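Local coordinates for Rho-related gtp-binding protein RHOD (Homo sapiens, PDB 2J1L) that belongs to the Rho branch of the Ras family of small GTP-binding proteins and holds guanosine-5'-diphosphate in its nucleotide pocket, at residues 82-87 / 198-203; 116-121 / 158-163. One frame throughout, in Å; residues are numbered along the deposited sequence.

Contact 1 of 2, residues 82-87 / 198-203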
loop_
_atom_site.group_PDB
_atom_site.type_symbol
_atom_site.label_atom_id
_atom_site.label_comp_id
_atom_site.label_asym_id
_atom_site.label_seq_id
_atom_site.Cartn_x
_atom_site.Cartn_y
_atom_site.Cartn_z
ATOM N N VAL A 82 -8.038 8.489 16.204
ATOM C CA VAL A 82 -7.574 7.101 16.212
ATOM C C VAL A 82 -6.049 7.058 16.305
ATOM O O VAL A 82 -5.380 7.801 15.594
ATOM C CB VAL A 82 -8.006 6.411 14.909
ATOM C CG1 VAL A 82 -7.245 5.095 14.677
ATOM C CG2 VAL A 82 -9.503 6.196 14.910
ATOM N N HIS A 83 -5.496 6.203 17.171
ATOM C CA HIS A 83 -4.038 5.967 17.182
ATOM C C HIS A 83 -3.707 4.908 16.152
ATOM O O HIS A 83 -4.188 3.778 16.264
ATOM C CB HIS A 83 -3.527 5.456 18.541
ATOM C CG HIS A 83 -3.752 6.396 19.680
ATOM N ND1 HIS A 83 -2.859 7.391 20.013
ATOM C CD2 HIS A 83 -4.762 6.477 20.581
ATOM C CE1 HIS A 83 -3.318 8.057 21.060
ATOM N NE2 HIS A 83 -4.472 7.524 21.422
ATOM N N LEU A 84 -2.879 5.262 15.170
ATOM C CA LEU A 84 -2.317 4.277 14.236
ATOM C C LEU A 84 -0.956 3.772 14.712
ATOM O O LEU A 84 -0.116 4.539 15.165
ATOM C CB LEU A 84 -2.119 4.863 12.844
ATOM C CG LEU A 84 -3.271 4.782 11.854
ATOM C CD1 LEU A 84 -4.544 5.245 12.495
ATOM C CD2 LEU A 84 -2.937 5.622 10.619
ATOM N N HIS A 85 -0.749 2.471 14.591
ATOM C CA HIS A 85 0.561 1.876 14.785
ATOM C C HIS A 85 0.909 1.326 13.446
ATOM O O HIS A 85 0.257 0.404 12.998
ATOM C CB HIS A 85 0.486 0.767 15.834
ATOM C CG HIS A 85 0.153 1.269 17.208
ATOM N ND1 HIS A 85 0.945 1.013 18.307
ATOM C CD2 HIS A 85 -0.863 2.052 17.648
ATOM C CE1 HIS A 85 0.419 1.596 19.371
ATOM N NE2 HIS A 85 -0.676 2.234 18.999
ATOM N N ILE A 86 1.891 1.926 12.780
ATOM C CA ILE A 86 2.288 1.485 11.439
ATOM C C ILE A 86 3.641 0.754 11.442
ATOM O O ILE A 86 4.655 1.279 11.934
ATOM C CB ILE A 86 2.369 2.681 10.471
ATOM C CG1 ILE A 86 0.997 3.357 10.339
ATOM C CG2 ILE A 86 2.903 2.213 9.128
ATOM C CD1 ILE A 86 1.028 4.855 10.247
ATOM N N TRP A 87 3.642 -0.445 10.865
ATOM C CA TRP A 87 4.820 -1.312 10.830
ATOM C C TRP A 87 5.471 -1.337 9.455
ATOM O O TRP A 87 4.806 -1.508 8.453
ATOM C CB TRP A 87 4.418 -2.726 11.223
ATOM C CG TRP A 87 4.088 -2.869 12.686
ATOM C CD1 TRP A 87 2.888 -2.598 13.292
ATOM C CD2 TRP A 87 4.964 -3.300 13.719
ATOM N NE1 TRP A 87 2.968 -2.857 14.635
ATOM C CE2 TRP A 87 4.235 -3.282 14.923
ATOM C CE3 TRP A 87 6.296 -3.693 13.747
ATOM C CZ2 TRP A 87 4.798 -3.631 16.134
ATOM C CZ3 TRP A 87 6.847 -4.060 14.946
ATOM C CH2 TRP A 87 6.102 -4.029 16.124
ATOM N N ALA A 198 -5.280 9.909 2.620
ATOM C CA ALA A 198 -6.464 9.148 2.256
ATOM C C ALA A 198 -6.164 7.666 2.378
ATOM O O ALA A 198 -6.974 6.929 2.915
ATOM C CB ALA A 198 -6.943 9.482 0.843
ATOM N N VAL A 199 -4.992 7.228 1.935
ATOM C CA VAL A 199 -4.665 5.816 2.078
ATOM C C VAL A 199 -4.787 5.365 3.529
ATOM O O VAL A 199 -5.381 4.335 3.813
ATOM C CB VAL A 199 -3.253 5.450 1.559
ATOM C CG1 VAL A 199 -2.999 3.986 1.775
ATOM C CG2 VAL A 199 -3.097 5.815 0.073
ATOM N N PHE A 200 -4.239 6.126 4.453
ATOM C CA PHE A 200 -4.222 5.668 5.829
ATOM C C PHE A 200 -5.560 5.881 6.533
ATOM O O PHE A 200 -5.836 5.230 7.521
ATOM C CB PHE A 200 -3.078 6.308 6.597
ATOM C CG PHE A 200 -1.739 5.773 6.200
ATOM C CD1 PHE A 200 -1.241 4.601 6.772
ATOM C CD2 PHE A 200 -0.973 6.414 5.233
ATOM C CE1 PHE A 200 -0.034 4.107 6.406
ATOM C CE2 PHE A 200 0.258 5.902 4.874
ATOM C CZ PHE A 200 0.713 4.742 5.451
ATOM N N GLN A 201 -6.386 6.780 6.018
ATOM C CA GLN A 201 -7.738 6.949 6.524
ATOM C C GLN A 201 -8.650 5.813 6.090
ATOM O O GLN A 201 -9.455 5.331 6.882
ATOM C CB GLN A 201 -8.335 8.273 6.039
ATOM C CG GLN A 201 -8.035 9.428 6.949
ATOM C CD GLN A 201 -8.698 10.683 6.489
ATOM O OE1 GLN A 201 -9.663 11.135 7.103
ATOM N NE2 GLN A 201 -8.203 11.260 5.398
ATOM N N GLU A 202 -8.562 5.420 4.825
ATOM C CA GLU A 202 -9.253 4.221 4.358
ATOM C C GLU A 202 -8.798 3.017 5.151
ATOM O O GLU A 202 -9.608 2.240 5.635
ATOM C CB GLU A 202 -8.975 3.960 2.889
ATOM C CG GLU A 202 -10.146 4.344 1.996
ATOM C CD GLU A 202 -11.372 3.470 2.246
ATOM O OE1 GLU A 202 -11.376 2.289 1.814
ATOM O OE2 GLU A 202 -12.329 3.975 2.879
ATOM N N ALA A 203 -7.487 2.875 5.277
ATOM C CA ALA A 203 -6.895 1.832 6.095
ATOM C C ALA A 203 -7.603 1.758 7.468
ATOM O O ALA A 203 -8.139 0.714 7.853
ATOM C CB ALA A 203 -5.399 2.100 6.252
#
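L84 on strand 80-88 and F200 on helix 196-209 are the nearest backbone positions, 8.7 Å apart from CA to CA, so helix and strand meet through side chains alone. The setting is the alpha/beta fold of Ras-like proteins: the C-terminal helix packs on one face of the central sheet. L84 and I86, two residues apart on the strand, both send their CB atoms toward the helix. F200 answers both aliphatic residues with different parts of its side chain. Its CB meets the CD2 methyl of L84, with L84 CD2 and F200 CB 4.1 Å apart. The ring continues along the strand to I86, where CE1 of F200 is 4.1 Å from I86 CD1 and nearly as close to CG1. With CG of F200 anti to its carbonyl carbon (chi1 -72°), the ring leaves the helix in the direction of I86. The I86 and F200 side chains run roughly perpendicular, and the methyls reach the ring obliquely. Helix 47-55 closes this layer: F54 stacks on the F200 ring and also touches L84 and I86, while L50 reaches F200 and L51 reaches I86. All three touching residues are buried, and no hydrogen bond joins the two segments; the contact is purely apolar, consistent with cohesion through dispersion and the exclusion of water.

Contact 2 of 2, residues 116-121 / 158-163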
loop_
_atom_site.group_PDB
_atom_site.type_symbol
_atom_site.label_atom_id
_atom_site.label_comp_id
_atom_site.label_asym_id
_atom_site.label_seq_id
_atom_site.Cartn_x
_atom_site.Cartn_y
_atom_site.Cartn_z
ATOM N N THR A 116 5.191 1.938 -11.732
ATOM C CA THR A 116 6.134 1.854 -12.871
ATOM C C THR A 116 7.068 0.624 -12.836
ATOM O O THR A 116 7.986 0.512 -13.663
ATOM C CB THR A 116 6.975 3.146 -13.014
ATOM O OG1 THR A 116 7.767 3.358 -11.833
ATOM C CG2 THR A 116 6.055 4.334 -13.247
ATOM N N SER A 117 6.812 -0.290 -11.892
ATOM C CA SER A 117 7.507 -1.591 -11.789
ATOM C C SER A 117 6.502 -2.740 -11.926
ATOM O O SER A 117 5.944 -3.212 -10.930
ATOM C CB SER A 117 8.232 -1.703 -10.444
ATOM O OG SER A 117 8.857 -2.962 -10.293
ATOM N N PRO A 118 6.244 -3.183 -13.160
ATOM C CA PRO A 118 5.404 -4.355 -13.337
ATOM C C PRO A 118 5.794 -5.582 -12.495
ATOM O O PRO A 118 4.918 -6.377 -12.154
ATOM C CB PRO A 118 5.524 -4.637 -14.833
ATOM C CG PRO A 118 5.733 -3.283 -15.424
ATOM C CD PRO A 118 6.641 -2.602 -14.452
ATOM N N ASN A 119 7.068 -5.747 -12.146
ATOM C CA ASN A 119 7.432 -6.860 -11.258
ATOM C C ASN A 119 6.781 -6.790 -9.884
ATOM O O ASN A 119 6.238 -7.803 -9.396
ATOM C CB ASN A 119 8.929 -6.976 -11.065
ATOM C CG ASN A 119 9.477 -8.175 -11.742
ATOM O OD1 ASN A 119 9.053 -9.310 -11.471
ATOM N ND2 ASN A 119 10.407 -7.951 -12.666
ATOM N N SER A 120 6.871 -5.606 -9.257
ATOM C CA SER A 120 6.303 -5.390 -7.932
ATOM C C SER A 120 4.815 -5.656 -7.982
ATOM O O SER A 120 4.262 -6.192 -7.042
ATOM C CB SER A 120 6.595 -3.979 -7.395
ATOM O OG SER A 120 6.015 -2.961 -8.194
ATOM N N PHE A 121 4.187 -5.317 -9.100
ATOM C CA PHE A 121 2.776 -5.599 -9.295
ATOM C C PHE A 121 2.526 -7.106 -9.322
ATOM O O PHE A 121 1.764 -7.631 -8.508
ATOM C CB PHE A 121 2.331 -4.942 -10.588
ATOM C CG PHE A 121 0.866 -5.057 -10.871
ATOM C CD1 PHE A 121 -0.074 -4.568 -9.973
ATOM C CD2 PHE A 121 0.425 -5.582 -12.077
ATOM C CE1 PHE A 121 -1.432 -4.652 -10.249
ATOM C CE2 PHE A 121 -0.941 -5.664 -12.369
ATOM C CZ PHE A 121 -1.867 -5.201 -11.455
ATOM N N ASN A 158 8.868 4.918 -21.561
ATOM C CA ASN A 158 9.563 4.507 -22.755
ATOM C C ASN A 158 10.539 3.363 -22.496
ATOM O O ASN A 158 10.651 2.458 -23.321
ATOM C CB ASN A 158 10.299 5.695 -23.361
ATOM C CG ASN A 158 10.952 5.359 -24.677
ATOM O OD1 ASN A 158 10.300 5.325 -25.714
ATOM N ND2 ASN A 158 12.248 5.106 -24.641
ATOM N N LYS A 159 11.246 3.401 -21.366
ATOM C CA LYS A 159 12.138 2.291 -20.990
ATOM C C LYS A 159 11.313 1.031 -20.703
ATOM O O LYS A 159 11.715 -0.078 -21.071
ATOM C CB LYS A 159 13.025 2.648 -19.788
ATOM C CG LYS A 159 14.237 1.724 -19.607
ATOM C CD LYS A 159 15.268 2.329 -18.659
ATOM N N LEU A 160 10.154 1.210 -20.066
ATOM C CA LEU A 160 9.169 0.126 -19.951
ATOM C C LEU A 160 8.795 -0.360 -21.347
ATOM O O LEU A 160 9.054 -1.515 -21.681
ATOM C CB LEU A 160 7.909 0.568 -19.193
ATOM C CG LEU A 160 8.040 0.749 -17.676
ATOM C CD1 LEU A 160 6.714 1.165 -17.030
ATOM C CD2 LEU A 160 8.556 -0.517 -17.037
ATOM N N ARG A 161 8.226 0.527 -22.167
ATOM C CA ARG A 161 7.795 0.167 -23.527
ATOM C C ARG A 161 8.872 -0.581 -24.327
ATOM O O ARG A 161 8.540 -1.429 -25.154
ATOM C CB ARG A 161 7.330 1.406 -24.304
ATOM C CG ARG A 161 6.894 1.127 -25.748
ATOM N N ARG A 162 10.148 -0.278 -24.073
ATOM C CA ARG A 162 11.263 -0.925 -24.786
ATOM C C ARG A 162 11.516 -2.378 -24.345
ATOM O O ARG A 162 12.024 -3.173 -25.128
ATOM C CB ARG A 162 12.553 -0.098 -24.661
ATOM N N ASN A 163 11.171 -2.720 -23.105
ATOM C CA ASN A 163 11.270 -4.105 -22.621
ATOM C C ASN A 163 9.914 -4.814 -22.656
ATOM O O ASN A 163 9.699 -5.788 -21.929
ATOM C CB ASN A 163 11.841 -4.146 -21.197
ATOM C CG ASN A 163 13.270 -3.636 -21.129
ATOM O OD1 ASN A 163 14.128 -4.051 -21.910
ATOM N ND2 ASN A 163 13.532 -2.736 -20.190
#
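T116, in the loop before helix 118-135, and P118, the first residue of that helix, meet L160 of helix 154-162, the helical insert that sets Rho proteins apart from Ras within the shared alpha/beta fold. L160 fills most of the contact. Its CG lies anti to its own carbonyl carbon (chi1 -73°) and CD1 continues the chain in extended form (chi2 -179°), which turns both methyls to T116 O, with CD2 also reaching P118. The backbone oxygen of T116 rests against the fork: T116 O is 3.6 Å from L160 CD2 and 3.7 Å from L160 CD1. These are van der Waals approaches, and no hydrogen bond links the segments. P118 makes its contact through CD; its CB starts out toward the insert helix, and the ring slants across the L160 side chain. L165 also packs on the proline. T116 itself is placed by a hydrogen bond from its N to D114 OD1, and its side chain touches L150, which lines the guanosine-5'-diphosphate pocket. Just before the proline, S117 occupies the N-cap position of helix 118-135, where S117 OG accepts a weak capping bond from S120 N at 3.5 Å. The S117 carbonyl oxygen takes two donors, F121 N and S120 OG. Beside its own backbone N (chi1 63°), S120 OG reaches back to S117 O at 2.7 Å, in the carbonyl plane, on a lone pair. S120 OG also hydrogen-bonds D114 N, tying the first helical turn to strand 106-114. The closest approach to the proline is L160 CD2 to P118 CD, at 3.8 Å.

How the contacts relate
Contact 2 is nested within the loop closed by contact 1: the chain passes through 82-87, 116-121, 158-163 and finally 198-203. Their centres lie 29 Å apart on opposite sides of the chain's centre, and their nearest atoms stay about 15 Å from each other. The central sheet connects them, since strand 34-41 runs between strand 80-88 of contact 1 and strand 106-114, which leads into contact 2. Contact 1 joins the C-terminal helix to the sheet; contact 2 joins the insert helix to the chain after strand 106-114, where the T116 side chain is about 7 Å from guanosine-5'-diphosphate. One belongs to the core, the other to the periphery of the same Ras-like domain.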